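Local coordinates for quinoline 2-oxidoreductase small subunit (Pseudomonas putida, PDB 1T3Q) that carries the two [2Fe-2S] clusters of the molybdenum hydroxylase quinoline 2-oxidoreductase, probably relaying electrons from the molybdenum centre towards FAD, at the Fe2/s2 (inorganic) cluster site and the interface of chains A and B. Sequence-based numbering; all coordinates share one arbitrary frame. Chains: chain A, quinoline 2-oxidoreductase small subunit; chain B, quinoline 2-oxidoreductase large subunit.

Contact 1: the Fe2/s2 (inorganic) cluster site. Residues chain A 46-49, 51-56, 66, 68. With FES (Fe2/s2 (inorganic) cluster), chain C.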
loop_
_atom_site.group_PDB
_atom_site.type_symbol
_atom_site.label_atom_id
_atom_site.label_comp_id
_atom_site.label_asym_id
_atom_site.label_seq_id
_atom_site.Cartn_x
_atom_site.Cartn_y
_atom_site.Cartn_z
ATOM N N ILE A 46 -3.152 -18.573 11.707
ATOM C CA ILE A 46 -4.332 -19.339 12.081
ATOM C C ILE A 46 -4.785 -20.208 10.911
ATOM O O ILE A 46 -5.105 -19.692 9.839
ATOM C CB ILE A 46 -5.491 -18.397 12.466
ATOM C CG1 ILE A 46 -5.067 -17.506 13.635
ATOM C CG2 ILE A 46 -6.719 -19.209 12.827
ATOM C CD1 ILE A 46 -6.085 -16.439 13.987
ATOM N N GLY A 47 -4.816 -21.520 11.119
ATOM C CA GLY A 47 -5.233 -22.417 10.059
ATOM C C GLY A 47 -6.449 -23.281 10.359
ATOM O O GLY A 47 -6.983 -23.922 9.447
ATOM N N CYS A 48 -6.896 -23.317 11.613
ATOM C CA CYS A 48 -8.053 -24.142 11.965
ATOM C C CYS A 48 -8.844 -23.668 13.182
ATOM O O CYS A 48 -10.051 -23.889 13.253
ATOM C CB CYS A 48 -7.621 -25.594 12.206
ATOM S SG CYS A 48 -6.751 -25.871 13.792
ATOM N N GLU A 49 -8.163 -23.041 14.143
ATOM C CA GLU A 49 -8.806 -22.561 15.369
ATOM C C GLU A 49 -9.457 -23.688 16.174
ATOM O O GLU A 49 -10.411 -23.466 16.931
ATOM C CB GLU A 49 -9.838 -21.469 15.035
ATOM C CG GLU A 49 -9.185 -20.149 14.627
ATOM C CD GLU A 49 -10.164 -19.090 14.136
ATOM O OE1 GLU A 49 -10.213 -17.999 14.744
ATOM O OE2 GLU A 49 -10.871 -19.340 13.136
ATOM N N GLY A 51 -7.101 -26.259 17.393
ATOM C CA GLY A 51 -5.964 -26.874 18.056
ATOM C C GLY A 51 -5.276 -27.991 17.295
ATOM O O GLY A 51 -4.291 -28.550 17.778
ATOM N N VAL A 52 -5.767 -28.304 16.098
ATOM C CA VAL A 52 -5.202 -29.392 15.311
ATOM C C VAL A 52 -3.989 -29.097 14.420
ATOM O O VAL A 52 -3.003 -29.836 14.456
ATOM C CB VAL A 52 -6.290 -30.045 14.406
ATOM C CG1 VAL A 52 -5.683 -31.200 13.612
ATOM C CG2 VAL A 52 -7.460 -30.543 15.256
ATOM N N CYS A 53 -4.045 -28.029 13.630
ATOM C CA CYS A 53 -2.956 -27.756 12.694
ATOM C C CYS A 53 -1.623 -27.311 13.274
ATOM O O CYS A 53 -0.576 -27.589 12.689
ATOM C CB CYS A 53 -3.409 -26.761 11.629
ATOM S SG CYS A 53 -3.519 -25.074 12.154
ATOM N N GLY A 54 -1.658 -26.620 14.408
ATOM C CA GLY A 54 -0.420 -26.178 15.032
ATOM C C GLY A 54 0.192 -24.914 14.461
ATOM O O GLY A 54 1.245 -24.477 14.923
ATOM N N SER A 55 -0.457 -24.303 13.473
ATOM C CA SER A 55 0.080 -23.091 12.858
ATOM C C SER A 55 0.181 -21.891 13.799
ATOM O O SER A 55 0.956 -20.972 13.542
ATOM C CB SER A 55 -0.764 -22.684 11.643
ATOM O OG SER A 55 -1.998 -22.130 12.062
ATOM N N CYS A 56 -0.611 -21.897 14.870
ATOM C CA CYS A 56 -0.638 -20.801 15.842
ATOM C C CYS A 56 0.216 -21.116 17.060
ATOM O O CYS A 56 0.147 -20.409 18.065
ATOM C CB CYS A 56 -2.064 -20.575 16.346
ATOM S SG CYS A 56 -2.618 -21.956 17.375
ATOM N N ARG A 66 -1.111 -23.873 21.927
ATOM C CA ARG A 66 -1.930 -23.406 20.811
ATOM C C ARG A 66 -2.513 -22.061 21.226
ATOM O O ARG A 66 -3.299 -21.992 22.175
ATOM C CB ARG A 66 -3.079 -24.384 20.535
ATOM C CG ARG A 66 -2.663 -25.806 20.213
ATOM C CD ARG A 66 -1.769 -25.897 18.978
ATOM N NE ARG A 66 -1.881 -27.220 18.375
ATOM C CZ ARG A 66 -0.866 -27.951 17.922
ATOM N NH1 ARG A 66 -1.105 -29.145 17.398
ATOM N NH2 ARG A 66 0.382 -27.503 18.000
ATOM N N CYS A 68 -4.616 -20.343 19.589
ATOM C CA CYS A 68 -6.021 -20.240 19.195
ATOM C C CYS A 68 -6.902 -20.873 20.274
ATOM O O CYS A 68 -8.115 -20.645 20.312
ATOM C CB CYS A 68 -6.267 -20.941 17.857
ATOM S SG CYS A 68 -6.203 -22.726 17.907
HETATM FE FE1 FES C . -4.745 -24.560 14.075
HETATM FE FE2 FES C . -4.382 -23.115 16.353
HETATM S S1 FES C . -3.963 -25.205 16.149
HETATM S S2 FES C . -5.051 -22.363 14.291
#

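Contact 2: the interface of chains A and B. Residues chain A 36-37, 42, 45; chain B 31, 33, 35-36, 280.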
loop_
_atom_site.group_PDB
_atom_site.type_symbol
_atom_site.label_atom_id
_atom_site.label_comp_id
_atom_site.label_asym_id
_atom_site.label_seq_id
_atom_site.Cartn_x
_atom_site.Cartn_y
_atom_site.Cartn_z
ATOM N N ARG A 36 -2.097 -11.029 16.764
ATOM C CA ARG A 36 -2.175 -10.551 15.392
ATOM C C ARG A 36 -2.833 -9.191 15.205
ATOM O O ARG A 36 -2.244 -8.287 14.611
ATOM C CB ARG A 36 -2.923 -11.573 14.528
ATOM C CG ARG A 36 -2.272 -12.953 14.444
ATOM C CD ARG A 36 -3.203 -13.929 13.730
ATOM N NE ARG A 36 -3.725 -13.337 12.498
ATOM C CZ ARG A 36 -3.013 -13.162 11.388
ATOM N NH1 ARG A 36 -1.741 -13.547 11.341
ATOM N NH2 ARG A 36 -3.564 -12.570 10.333
ATOM N N GLU A 37 -4.053 -9.053 15.718
ATOM C CA GLU A 37 -4.835 -7.835 15.544
ATOM C C GLU A 37 -4.713 -6.726 16.592
ATOM O O GLU A 37 -4.861 -5.549 16.265
ATOM C CB GLU A 37 -6.305 -8.242 15.354
ATOM C CG GLU A 37 -6.483 -9.162 14.142
ATOM C CD GLU A 37 -7.823 -9.884 14.092
ATOM O OE1 GLU A 37 -8.052 -10.621 13.108
ATOM O OE2 GLU A 37 -8.640 -9.733 15.026
ATOM N N THR A 42 1.660 -10.262 13.328
ATOM C CA THR A 42 0.993 -11.224 12.459
ATOM C C THR A 42 1.793 -12.468 12.096
ATOM O O THR A 42 1.356 -13.266 11.266
ATOM C CB THR A 42 0.497 -10.537 11.155
ATOM O OG1 THR A 42 1.594 -9.893 10.495
ATOM C CG2 THR A 42 -0.565 -9.494 11.477
ATOM N N LYS A 45 0.179 -17.545 12.807
ATOM C CA LYS A 45 -0.865 -17.821 11.822
ATOM C C LYS A 45 -1.991 -18.698 12.344
ATOM O O LYS A 45 -1.809 -19.484 13.273
ATOM C CB LYS A 45 -0.259 -18.495 10.578
ATOM C CG LYS A 45 0.943 -17.783 9.955
ATOM C CD LYS A 45 0.659 -16.331 9.583
ATOM C CE LYS A 45 1.847 -15.717 8.862
ATOM N NZ LYS A 45 1.732 -14.240 8.722
ATOM N N GLY B 31 6.057 -12.489 6.512
ATOM C CA GLY B 31 5.405 -12.790 5.253
ATOM C C GLY B 31 4.147 -11.950 5.337
ATOM O O GLY B 31 3.738 -11.580 6.434
ATOM N N TYR B 33 0.427 -12.289 4.246
ATOM C CA TYR B 33 -0.677 -13.044 3.667
ATOM C C TYR B 33 -1.975 -12.232 3.713
ATOM O O TYR B 33 -2.045 -11.186 4.358
ATOM C CB TYR B 33 -0.843 -14.381 4.396
ATOM C CG TYR B 33 0.413 -15.236 4.406
ATOM C CD1 TYR B 33 1.457 -14.971 5.295
ATOM C CD2 TYR B 33 0.550 -16.321 3.535
ATOM C CE1 TYR B 33 2.609 -15.769 5.323
ATOM C CE2 TYR B 33 1.696 -17.124 3.550
ATOM C CZ TYR B 33 2.719 -16.843 4.451
ATOM O OH TYR B 33 3.828 -17.658 4.500
ATOM N N ALA B 35 -4.856 -12.465 5.303
ATOM C CA ALA B 35 -5.412 -12.139 6.614
ATOM C C ALA B 35 -4.558 -11.139 7.391
ATOM O O ALA B 35 -5.021 -10.548 8.366
ATOM C CB ALA B 35 -5.603 -13.420 7.436
ATOM N N ASP B 36 -3.313 -10.940 6.963
ATOM C CA ASP B 36 -2.424 -10.005 7.651
ATOM C C ASP B 36 -2.640 -8.565 7.210
ATOM O O ASP B 36 -2.197 -7.633 7.879
ATOM C CB ASP B 36 -0.950 -10.383 7.416
ATOM C CG ASP B 36 -0.652 -11.824 7.785
ATOM O OD1 ASP B 36 -1.318 -12.336 8.704
ATOM O OD2 ASP B 36 0.249 -12.443 7.166
ATOM N N ARG B 280 -13.422 -7.105 4.404
ATOM C CA ARG B 280 -12.546 -8.253 4.556
ATOM C C ARG B 280 -13.275 -9.579 4.724
ATOM O O ARG B 280 -14.174 -9.709 5.560
ATOM C CB ARG B 280 -11.638 -8.008 5.767
ATOM C CG ARG B 280 -10.718 -9.151 6.200
ATOM C CD ARG B 280 -9.924 -8.647 7.400
ATOM N NE ARG B 280 -8.824 -9.495 7.844
ATOM C CZ ARG B 280 -8.943 -10.489 8.714
ATOM N NH1 ARG B 280 -7.875 -11.190 9.064
ATOM N NH2 ARG B 280 -10.126 -10.789 9.233
HETATM O O HOH W 1 3.321 -11.537 9.158
#

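Contact 3: the interface of chains A and B. Residues chain A 92, 99-101, 103, 105; chain B 19-20, 23-24, 27, 673.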
loop_
_atom_site.group_PDB
_atom_site.type_symbol
_atom_site.label_atom_id
_atom_site.label_comp_id
_atom_site.label_asym_id
_atom_site.label_seq_id
_atom_site.Cartn_x
_atom_site.Cartn_y
_atom_site.Cartn_z
ATOM N N LEU A 92 19.136 -14.353 10.412
ATOM C CA LEU A 92 18.417 -15.555 10.799
ATOM C C LEU A 92 19.276 -16.281 11.819
ATOM O O LEU A 92 20.501 -16.243 11.722
ATOM C CB LEU A 92 18.203 -16.454 9.581
ATOM C CG LEU A 92 17.329 -15.859 8.478
ATOM C CD1 LEU A 92 17.206 -16.843 7.319
ATOM C CD2 LEU A 92 15.962 -15.534 9.060
ATOM N N PHE A 99 16.489 -24.069 8.261
ATOM C CA PHE A 99 15.239 -24.282 7.524
ATOM C C PHE A 99 15.437 -23.836 6.072
ATOM O O PHE A 99 14.999 -24.507 5.134
ATOM C CB PHE A 99 14.099 -23.462 8.153
ATOM C CG PHE A 99 13.245 -24.240 9.112
ATOM C CD1 PHE A 99 13.808 -24.871 10.223
ATOM C CD2 PHE A 99 11.871 -24.343 8.910
ATOM C CE1 PHE A 99 13.017 -25.590 11.114
ATOM C CE2 PHE A 99 11.067 -25.062 9.799
ATOM C CZ PHE A 99 11.640 -25.686 10.903
ATOM N N ARG A 100 16.107 -22.699 5.899
ATOM C CA ARG A 100 16.359 -22.149 4.577
ATOM C C ARG A 100 17.314 -23.022 3.763
ATOM O O ARG A 100 17.038 -23.341 2.605
ATOM C CB ARG A 100 16.940 -20.738 4.692
ATOM C CG ARG A 100 17.079 -20.037 3.359
ATOM C CD ARG A 100 17.848 -18.744 3.483
ATOM N NE ARG A 100 17.919 -18.055 2.200
ATOM C CZ ARG A 100 18.833 -17.141 1.896
ATOM N NH1 ARG A 100 19.755 -16.810 2.790
ATOM N NH2 ARG A 100 18.825 -16.561 0.701
ATOM N N ARG A 101 18.436 -23.403 4.368
ATOM C CA ARG A 101 19.419 -24.235 3.678
ATOM C C ARG A 101 18.854 -25.583 3.237
ATOM O O ARG A 101 19.232 -26.104 2.187
ATOM C CB ARG A 101 20.648 -24.466 4.571
ATOM C CG ARG A 101 21.516 -23.233 4.762
ATOM C CD ARG A 101 22.811 -23.544 5.514
ATOM N NE ARG A 101 22.607 -23.828 6.935
ATOM C CZ ARG A 101 22.566 -25.044 7.466
ATOM N NH1 ARG A 101 22.378 -25.187 8.771
ATOM N NH2 ARG A 101 22.718 -26.118 6.701
ATOM N N HIS A 103 15.604 -26.133 2.639
ATOM C CA HIS A 103 14.324 -25.932 1.952
ATOM C C HIS A 103 13.225 -26.609 2.773
ATOM O O HIS A 103 12.543 -27.526 2.309
ATOM C CB HIS A 103 14.380 -26.513 0.529
ATOM C CG HIS A 103 13.157 -26.224 -0.293
ATOM N ND1 HIS A 103 12.516 -25.004 -0.268
ATOM C CD2 HIS A 103 12.486 -26.982 -1.194
ATOM C CE1 HIS A 103 11.504 -25.021 -1.119
ATOM N NE2 HIS A 103 11.464 -26.210 -1.693
ATOM N N LEU A 105 10.585 -25.031 3.948
ATOM C CA LEU A 105 9.326 -24.301 3.806
ATOM C C LEU A 105 9.080 -23.934 2.337
ATOM O O LEU A 105 10.005 -23.798 1.549
ATOM C CB LEU A 105 9.312 -23.019 4.643
ATOM C CG LEU A 105 10.306 -21.943 4.230
ATOM C CD1 LEU A 105 9.768 -20.566 4.587
ATOM C CD2 LEU A 105 11.643 -22.210 4.922
ATOM N N LEU B 19 19.374 -20.711 -2.995
ATOM C CA LEU B 19 18.517 -20.639 -1.815
ATOM C C LEU B 19 17.398 -19.636 -2.081
ATOM O O LEU B 19 17.619 -18.596 -2.700
ATOM C CB LEU B 19 19.329 -20.221 -0.584
ATOM C CG LEU B 19 20.420 -21.226 -0.188
ATOM C CD1 LEU B 19 21.095 -20.775 1.098
ATOM C CD2 LEU B 19 19.804 -22.612 -0.007
ATOM N N ARG B 20 16.198 -19.949 -1.604
ATOM C CA ARG B 20 15.044 -19.087 -1.842
ATOM C C ARG B 20 15.113 -17.716 -1.188
ATOM O O ARG B 20 15.312 -17.594 0.016
ATOM C CB ARG B 20 13.759 -19.802 -1.409
ATOM C CG ARG B 20 13.596 -21.192 -2.012
ATOM C CD ARG B 20 12.131 -21.599 -2.043
ATOM N NE ARG B 20 11.445 -21.174 -0.825
ATOM C CZ ARG B 20 10.127 -21.119 -0.691
ATOM N NH1 ARG B 20 9.593 -20.709 0.454
ATOM N NH2 ARG B 20 9.344 -21.477 -1.702
ATOM N N ASP B 23 12.380 -17.023 1.626
ATOM C CA ASP B 23 12.496 -17.682 2.925
ATOM C C ASP B 23 12.750 -16.772 4.113
ATOM O O ASP B 23 12.219 -17.010 5.194
ATOM C CB ASP B 23 13.602 -18.742 2.898
ATOM C CG ASP B 23 13.202 -19.997 2.150
ATOM O OD1 ASP B 23 12.091 -20.039 1.572
ATOM O OD2 ASP B 23 14.009 -20.949 2.135
ATOM N N THR B 24 13.555 -15.731 3.924
ATOM C CA THR B 24 13.892 -14.857 5.038
ATOM C C THR B 24 12.692 -14.162 5.669
ATOM O O THR B 24 12.568 -14.139 6.893
ATOM C CB THR B 24 14.967 -13.831 4.627
ATOM O OG1 THR B 24 16.109 -14.539 4.122
ATOM C CG2 THR B 24 15.408 -13.003 5.828
ATOM N N LEU B 27 10.398 -16.795 7.436
ATOM C CA LEU B 27 10.937 -17.460 8.625
ATOM C C LEU B 27 10.979 -16.513 9.821
ATOM O O LEU B 27 11.245 -16.934 10.951
ATOM C CB LEU B 27 12.359 -17.974 8.349
ATOM C CG LEU B 27 12.526 -19.261 7.545
ATOM C CD1 LEU B 27 13.913 -19.308 6.912
ATOM C CD2 LEU B 27 12.297 -20.451 8.459
ATOM N N MET B 673 16.769 -28.228 -5.967
ATOM C CA MET B 673 16.282 -28.217 -4.591
ATOM C C MET B 673 14.765 -27.973 -4.559
ATOM O O MET B 673 14.015 -28.692 -3.896
ATOM C CB MET B 673 16.984 -27.114 -3.803
ATOM C CG MET B 673 16.548 -27.017 -2.346
ATOM S SD MET B 673 17.351 -25.640 -1.489
ATOM C CE MET B 673 16.393 -24.254 -2.163
HETATM O O HOH W 2 15.746 -22.071 0.475
HETATM O O HOH W 3 12.772 -23.272 1.965
#

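Contact 1: the Fe2/s2 (inorganic) cluster site
This is the plant-ferredoxin-type [2Fe-2S] site of the small subunit, its ligands spaced CX4CX2C along one loop, with a fourth cysteine from the 3-10 helix 67-69. FE1 takes the thiolate sulphurs of A:Cys48 and A:Cys53, the SG of A:Cys53 at 2.3 Å. FE2 takes those of A:Cys56, SG at 2.3 Å, and A:Cys68. With the bridging sulphides S1 and S2, both irons are near tetrahedral. All four cysteines carry SG in the crowded position between backbone N and carbonyl carbon (chi1 69° to 76°), which points each sulphur inwards from the main chain. Backbone N-H groups support the thiolates: A:Cys53 N gives a nearly straight bond to A:Cys48 SG at 3.5 Å (179° at H), A:Ser55 N one to A:Cys53 SG at 3.4 Å, and A:Cys68 N one to A:Cys56 SG. Such bonds would tend to stabilise negative charge on sulphur. In the second shell, A:Arg66, bent at chi2, grips A:Gly51 O side-on, NE at 2.8 Å and NH1 more loosely, while A:Gly54 CA lies over one guanidinium face. A:Arg66 CD stands 3.6 Å from the bridging sulphide S1 of FES. The protein buries the cluster completely.

Contact 2: the interface of chains A and B
Charge pairing carries this patch, and B:Asp36 is its centre. A:Arg36, on helix 31-39, reaches it end-on, NH1 and NH2 both bonding to the one carboxylate oxygen OD1; the NH2 bond is 2.8 Å and uses the anti lone pair, whereas NH1 comes nearly along the C-O axis. The bend at chi3 (48°) turns the guanidinium towards the acid, and its plane stands 45° from the carboxylate. The other oxygen, OD2, takes the ammonium NZ of A:Lys45 at 2.8 Å, met from above the carboxylate plane. Two salt bridges thus share one acid, whose ionised form they would favour.

Hydrogen bonds within each chain set these groups. B:Tyr33 N donates to B:Asp36 OD2 at 2.9 Å, and A:Lys45 NZ also donates to A:Thr42 O at 2.8 Å. B:Arg280 NH1 holds B:Ala35 O at 3.0 Å, on a carbonyl lone pair.

Through water, A:Thr42 OG1 is joined to B:Gly31 O by water 1.

Apolar contact is slight: A:Lys45 CE lies 3.6 Å from B:Tyr33 CE1, the two side chains crossing at about a right angle, and A:Thr42 CB sits against the B:Asp36 carboxylate.

The site ties the part of the small subunit next to its ferredoxin-type cluster loop to the large subunit, and probably helps fix how the two are oriented.

Contact 3: the interface of chains A and B
Helix 94-101 of chain A runs out into the stretch holding A:His103, whose backbone takes positive phi (54°), and A:Leu105, which is extended; this stretch, with the helix end, faces B:Leu19, B:Arg20 and the short helix 23-27 of chain B. A:Arg100 reaches across with CG anti to its backbone N and the chain extended to NE. Its CG passes 3.7 Å from B:Asp23 CB, and NE makes a weak hydrogen bond to B:Arg20 O at 3.4 Å. B:Leu19 CD1 lies towards the rim of one guanidinium face and B:Thr24 OG1 over the centre of the other.

B:Asp23 is positioned from its own chain: B:Arg20, bent at chi3 (-40°), grips OD1 side-on through NE and NH1, with NE at 2.7 Å. The carboxylate's other oxygen, OD2, works through water. Water 2 ties it to A:Arg100 O and B:Arg20 N; water 3, at 2.6 Å from B:Asp23 OD2, leads to A:His103 ND1 and A:Leu105 O. A:Leu105 O also sits above one face of the B:Arg20 guanidinium, off towards its rim.

Apolar contacts flank this polar core. B:Leu27 CD2 touches A:Phe99 CB at 3.5 Å, and its CD1 approaches A:Leu92 and A:Arg100. A:His103 is held on two sides, CB against B:Met673 CG at 3.6 Å and CE1 against B:Arg20 CD.

The site joins the end of helix 94-101 in the small subunit to an N-terminal stretch and the start of helix 672-692 in the large one.

Contact 1 lies about 14 Å from contact 2 and 23 Å from contact 3, measured between the centres of their C-alpha atoms; contacts 2 and 3 are about 21 Å apart. No residue is shared, but A:Lys45 of contact 2 immediately precedes A:Ile46 of contact 1, so the cluster loop leads straight from the subunit boundary. On chain B, contacts 2 and 3 both draw on the first few dozen residues, with B:Leu27 and B:Gly31 close in sequence. This N-terminal stretch therefore meets the small subunit at two separated places, which probably helps keep its redox centres in register with the molybdenum-bearing subunit.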